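FHA domain-containing protein DDL (Arabidopsis thaliana, PDB 3VPY) probably recognises phosphothreonine-bearing partner proteins such as Dicer-like1 through its forkhead-associated (FHA) domain. Local coordinates at residues T53-C58 and G120-E125; K60-I65 and L90-K95. All coordinates share one frame; numbering follows the deposited sequence.

Contact 1 (T53-C58 and G120-E125); sequences TDHPSC and GNSSRE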
loop_
_atom_site.group_PDB
_atom_site.type_symbol
_atom_site.label_atom_id
_atom_site.label_comp_id
_atom_site.label_asym_id
_atom_site.label_seq_id
_atom_site.Cartn_x
_atom_site.Cartn_y
_atom_site.Cartn_z
ATOM N N THR A 53 -11.657 -2.257 -7.584
ATOM C CA THR A 53 -12.472 -1.529 -6.625
ATOM C C THR A 53 -13.811 -1.283 -7.302
ATOM O O THR A 53 -14.013 -0.283 -8.006
ATOM C CB THR A 53 -11.801 -0.206 -6.193
ATOM O OG1 THR A 53 -11.578 0.618 -7.358
ATOM C CG2 THR A 53 -10.492 -0.509 -5.488
ATOM N N ASP A 54 -14.725 -2.224 -7.107
ATOM C CA ASP A 54 -15.957 -2.274 -7.896
ATOM C C ASP A 54 -17.021 -1.234 -7.512
ATOM O O ASP A 54 -17.947 -0.995 -8.280
ATOM C CB ASP A 54 -16.554 -3.684 -7.825
ATOM C CG ASP A 54 -15.729 -4.724 -8.595
ATOM O OD1 ASP A 54 -15.103 -4.399 -9.636
ATOM O OD2 ASP A 54 -15.737 -5.899 -8.162
ATOM N N HIS A 55 -16.906 -0.647 -6.329
ATOM C CA HIS A 55 -17.930 0.305 -5.875
ATOM C C HIS A 55 -18.111 1.444 -6.899
ATOM O O HIS A 55 -17.124 1.953 -7.441
ATOM C CB HIS A 55 -17.578 0.869 -4.497
ATOM C CG HIS A 55 -18.717 1.588 -3.846
ATOM N ND1 HIS A 55 -18.913 2.950 -3.961
ATOM C CD2 HIS A 55 -19.755 1.119 -3.114
ATOM C CE1 HIS A 55 -20.012 3.290 -3.316
ATOM N NE2 HIS A 55 -20.542 2.196 -2.793
ATOM N N PRO A 56 -19.363 1.810 -7.210
ATOM C CA PRO A 56 -19.578 2.801 -8.264
ATOM C C PRO A 56 -18.985 4.195 -7.981
ATOM O O PRO A 56 -18.882 5.000 -8.892
ATOM C CB PRO A 56 -21.116 2.843 -8.412
ATOM C CG PRO A 56 -21.647 2.232 -7.187
ATOM C CD PRO A 56 -20.628 1.255 -6.701
ATOM N N SER A 57 -18.573 4.479 -6.747
ATOM C CA SER A 57 -17.951 5.806 -6.492
ATOM C C SER A 57 -16.492 5.841 -6.927
ATOM O O SER A 57 -15.858 6.907 -6.944
ATOM C CB SER A 57 -18.068 6.205 -5.020
ATOM O OG SER A 57 -17.364 5.312 -4.194
ATOM N N CYS A 58 -15.939 4.681 -7.236
ATOM C CA CYS A 58 -14.508 4.578 -7.562
ATOM C C CYS A 58 -14.198 4.874 -9.024
ATOM O O CYS A 58 -14.962 4.536 -9.911
ATOM C CB CYS A 58 -13.998 3.186 -7.236
ATOM S SG CYS A 58 -14.042 2.858 -5.445
ATOM N N GLY A 120 -12.770 6.349 -2.452
ATOM C CA GLY A 120 -14.018 7.041 -2.660
ATOM C C GLY A 120 -14.990 6.886 -1.507
ATOM O O GLY A 120 -14.618 7.055 -0.341
ATOM N N ASN A 121 -16.228 6.530 -1.840
ATOM C CA ASN A 121 -17.279 6.319 -0.843
ATOM C C ASN A 121 -17.645 4.843 -0.727
ATOM O O ASN A 121 -18.794 4.479 -0.404
ATOM C CB ASN A 121 -18.496 7.160 -1.218
ATOM C CG ASN A 121 -18.145 8.623 -1.388
ATOM O OD1 ASN A 121 -18.526 9.267 -2.378
ATOM N ND2 ASN A 121 -17.398 9.163 -0.414
ATOM N N SER A 122 -16.647 4.007 -0.998
ATOM C CA SER A 122 -16.827 2.567 -1.021
ATOM C C SER A 122 -17.281 2.039 0.347
ATOM O O SER A 122 -16.952 2.610 1.386
ATOM C CB SER A 122 -15.539 1.867 -1.495
ATOM O OG SER A 122 -15.731 0.470 -1.517
ATOM N N SER A 123 -18.051 0.958 0.296
ATOM C CA SER A 123 -18.454 0.156 1.452
ATOM C C SER A 123 -17.331 -0.806 1.878
ATOM O O SER A 123 -17.460 -1.527 2.890
ATOM C CB SER A 123 -19.722 -0.630 1.103
ATOM O OG SER A 123 -19.577 -1.328 -0.127
ATOM N N ARG A 124 -16.250 -0.833 1.101
ATOM C CA ARG A 124 -15.079 -1.660 1.431
ATOM C C ARG A 124 -13.955 -0.832 2.033
ATOM O O ARG A 124 -13.864 0.375 1.792
ATOM C CB ARG A 124 -14.549 -2.374 0.199
ATOM C CG ARG A 124 -15.494 -3.350 -0.351
ATOM C CD ARG A 124 -14.792 -4.338 -1.221
ATOM N NE ARG A 124 -15.793 -5.314 -1.606
ATOM C CZ ARG A 124 -15.529 -6.552 -1.977
ATOM N NH1 ARG A 124 -14.270 -6.978 -2.048
ATOM N NH2 ARG A 124 -16.548 -7.343 -2.288
ATOM N N GLU A 125 -13.111 -1.473 2.836
ATOM C CA GLU A 125 -11.954 -0.804 3.410
ATOM C C GLU A 125 -10.854 -1.830 3.496
ATOM O O GLU A 125 -11.112 -3.030 3.462
ATOM C CB GLU A 125 -12.242 -0.308 4.819
ATOM C CG GLU A 125 -13.329 0.718 4.943
ATOM C CD GLU A 125 -13.653 0.921 6.382
ATOM O OE1 GLU A 125 -14.622 0.281 6.858
ATOM O OE2 GLU A 125 -12.903 1.677 7.038
#
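H55 and S57 lie on a type I turn running from H55 to C58, in the loop between strands 51-52 and 63-73. Both rest on N121 and S122 of the beta-hairpin connection between strands 116-119 and 124-129. The imidazole of H55 is the flat partner. Its chi1 of -167° sets CG anti to the backbone N. One face of the ring meets S122 CA, which sits 3.7 Å from the ring centroid, a CH-pi contact. P56 CD lies over the opposite face; both atoms sit off-centre, toward the rim of the ring. S123 N also lies over the S122 side, 3.8 Å from H55 CD2, and has no hydrogen-bond partner in the model.

The polar contact is made by S57. N121 N donates to S57 OG over 2.9 Å, at an N-H...O angle of 148°, and the same hydroxyl shares a hydrogen bond with H55 ND1 at 2.8 Å. A serine suits this place because one small hydroxyl can serve backbone and ring together. S57 N also donates to H55 ND1, from well out of the ring plane; both bonds end on ND1 and probably limit how far the ring can turn.

G120 has a positive phi, and a beta carbon there would collide with S57 OG, so glycine fits on both counts. S122 OG, anti to its own backbone N, accepts from R124 N two residues on (3.0 Å), an ST turn leading into strand 124-129. S122 CB lies 4.3 Å from C58 SG. C58 also packs on F119, and its carbonyl O accepts from R44 NH1. In FHA domains the loops at one end of the beta sandwich carry the phosphothreonine site, and this turn, next to R44 of the Gly-Arg pair, is consistent with that.

Contact 2 (K60-I65 and L90-K95); sequences KQHAVI and LGSTNK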
loop_
_atom_site.group_PDB
_atom_site.type_symbol
_atom_site.label_atom_id
_atom_site.label_comp_id
_atom_site.label_asym_id
_atom_site.label_seq_id
_atom_site.Cartn_x
_atom_site.Cartn_y
_atom_site.Cartn_z
ATOM N N LYS A 60 -12.024 4.612 -12.682
ATOM C CA LYS A 60 -11.497 3.497 -13.481
ATOM C C LYS A 60 -10.076 3.104 -13.065
ATOM O O LYS A 60 -9.746 1.921 -12.884
ATOM C CB LYS A 60 -11.538 3.882 -14.958
ATOM C CG LYS A 60 -12.942 3.867 -15.557
ATOM C CD LYS A 60 -12.931 4.433 -16.958
ATOM C CE LYS A 60 -12.898 3.344 -17.982
ATOM N NZ LYS A 60 -13.394 3.889 -19.270
ATOM N N GLN A 61 -9.241 4.126 -12.901
ATOM C CA GLN A 61 -7.909 4.000 -12.308
ATOM C C GLN A 61 -7.837 5.002 -11.151
ATOM O O GLN A 61 -7.785 6.228 -11.359
ATOM C CB GLN A 61 -6.822 4.299 -13.354
ATOM C CG GLN A 61 -6.853 3.382 -14.573
ATOM C CD GLN A 61 -5.715 3.658 -15.545
ATOM O OE1 GLN A 61 -4.568 3.790 -15.135
ATOM N NE2 GLN A 61 -6.031 3.708 -16.838
ATOM N N HIS A 62 -7.868 4.473 -9.934
ATOM C CA HIS A 62 -8.180 5.284 -8.769
ATOM C C HIS A 62 -6.918 5.654 -8.012
ATOM O O HIS A 62 -6.684 6.824 -7.741
ATOM C CB HIS A 62 -9.129 4.526 -7.835
ATOM C CG HIS A 62 -9.903 5.407 -6.911
ATOM N ND1 HIS A 62 -9.375 5.999 -5.785
ATOM C CD2 HIS A 62 -11.200 5.794 -6.963
ATOM C CE1 HIS A 62 -10.318 6.700 -5.177
ATOM N NE2 HIS A 62 -11.431 6.592 -5.873
ATOM N N ALA A 63 -6.112 4.657 -7.662
ATOM C CA ALA A 63 -4.921 4.888 -6.829
ATOM C C ALA A 63 -3.921 3.786 -7.121
ATOM O O ALA A 63 -4.300 2.700 -7.584
ATOM C CB ALA A 63 -5.284 4.864 -5.369
ATOM N N VAL A 64 -2.646 4.057 -6.847
ATOM C CA VAL A 64 -1.630 3.005 -6.890
ATOM C C VAL A 64 -0.939 2.883 -5.517
ATOM O O VAL A 64 -0.803 3.870 -4.795
ATOM C CB VAL A 64 -0.599 3.253 -8.045
ATOM C CG1 VAL A 64 0.230 4.542 -7.834
ATOM C CG2 VAL A 64 0.310 2.070 -8.224
ATOM N N ILE A 65 -0.569 1.671 -5.143
ATOM C CA ILE A 65 0.428 1.497 -4.080
ATOM C C ILE A 65 1.731 1.135 -4.776
ATOM O O ILE A 65 1.809 0.119 -5.491
ATOM C CB ILE A 65 0.015 0.451 -3.018
ATOM C CG1 ILE A 65 -1.144 1.021 -2.190
ATOM C CG2 ILE A 65 1.217 0.116 -2.105
ATOM C CD1 ILE A 65 -1.784 0.079 -1.164
ATOM N N LEU A 90 -4.796 9.000 -8.071
ATOM C CA LEU A 90 -4.560 9.379 -9.463
ATOM C C LEU A 90 -5.524 10.459 -9.928
ATOM O O LEU A 90 -5.912 10.493 -11.111
ATOM C CB LEU A 90 -4.615 8.147 -10.388
ATOM C CG LEU A 90 -3.666 7.011 -9.981
ATOM C CD1 LEU A 90 -3.878 5.767 -10.826
ATOM C CD2 LEU A 90 -2.229 7.462 -10.120
ATOM N N GLY A 91 -5.895 11.348 -9.014
ATOM C CA GLY A 91 -6.862 12.408 -9.315
ATOM C C GLY A 91 -8.308 11.955 -9.400
ATOM O O GLY A 91 -9.080 12.416 -10.268
ATOM N N SER A 92 -8.677 11.052 -8.501
ATOM C CA SER A 92 -10.025 10.501 -8.463
ATOM C C SER A 92 -11.025 11.561 -8.004
ATOM O O SER A 92 -10.705 12.396 -7.172
ATOM C CB SER A 92 -10.046 9.299 -7.517
ATOM O OG SER A 92 -9.875 9.726 -6.176
ATOM N N THR A 93 -12.238 11.519 -8.539
ATOM C CA THR A 93 -13.241 12.467 -8.107
ATOM C C THR A 93 -13.538 12.328 -6.611
ATOM O O THR A 93 -13.651 13.314 -5.892
ATOM C CB THR A 93 -14.509 12.329 -8.957
ATOM O OG1 THR A 93 -14.215 12.876 -10.247
ATOM C CG2 THR A 93 -15.654 13.135 -8.361
ATOM N N ASN A 94 -13.654 11.095 -6.152
ATOM C CA ASN A 94 -14.140 10.825 -4.805
ATOM C C ASN A 94 -13.052 10.529 -3.777
ATOM O O ASN A 94 -13.354 10.223 -2.631
ATOM C CB ASN A 94 -15.231 9.737 -4.875
ATOM C CG ASN A 94 -16.434 10.241 -5.645
ATOM O OD1 ASN A 94 -17.000 9.562 -6.526
ATOM N ND2 ASN A 94 -16.789 11.475 -5.364
ATOM N N LYS A 95 -11.788 10.639 -4.206
ATOM C CA LYS A 95 -10.642 10.696 -3.285
ATOM C C LYS A 95 -10.176 9.346 -2.750
ATOM O O LYS A 95 -10.860 8.319 -2.890
ATOM C CB LYS A 95 -10.899 11.666 -2.110
ATOM C CG LYS A 95 -11.410 13.068 -2.523
ATOM C CD LYS A 95 -11.350 14.039 -1.373
ATOM C CE LYS A 95 -12.039 15.368 -1.701
ATOM N NZ LYS A 95 -12.451 16.049 -0.446
HETATM O O HOH W 1 -8.498 8.854 -11.709
#
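H62 and L90 are joined by a straight backbone hydrogen bond, L90 N to H62 O, of 2.9 Å and 165° at the hydrogen. Beside it a water bridges the chains, donating to Q61 O (2.7 Å) and to L90 O (3.1 Å). Pairing with strand 79-89 continues beyond, where V64 bonds to M88.

A classic beta bulge, H62 and A63 opposite F42, opens strand 63-73. H62 closes the Ser-x-x-His sequence of FHA domains, which begins at S59. Its CB points away from 90-95; chi1 -158° puts CG anti to the backbone N, and the end of the ring comes nearer to 90-95, its face under S92 CB. That carbon stands over the ring centre, 3.5 Å from the centroid, as a CH-pi contact. The S92 hydroxyl, over the same face, is hydrogen-bonded to D89 OD1 and accepts a weak bond from K95 N; serine offers both the small CH2 and the oxygen.

The apolar contacts belong to L90, whose branches spread over Q61 to V64: CG lies 4.0 Å from A63 CA, CD1 meets Q61 CB at 4.1 Å, and CD2 reaches V64 CG1 at 4.4 Å.

Overall arrangement
Contacts 1 and 2 lie side by side, their centres 11 Å apart and on the same side of the chain's centre. G120 is the joint: its N lies 2.8 Å from K95 O, a probable hydrogen bond. The same nitrogen packs near H62 NE2, and G120 CA packs on N94 CB. S57 of contact 1 also touches N94 of contact 2. In FHA domains generally, equivalents of R44, S59 and N94 form the phosphothreonine cleft. Contact 2 joins 90-95 to the start of strand 63-73, and contact 1 joins 53-58 to the hairpin turn that begins at G120; both probably lie beside that cleft here.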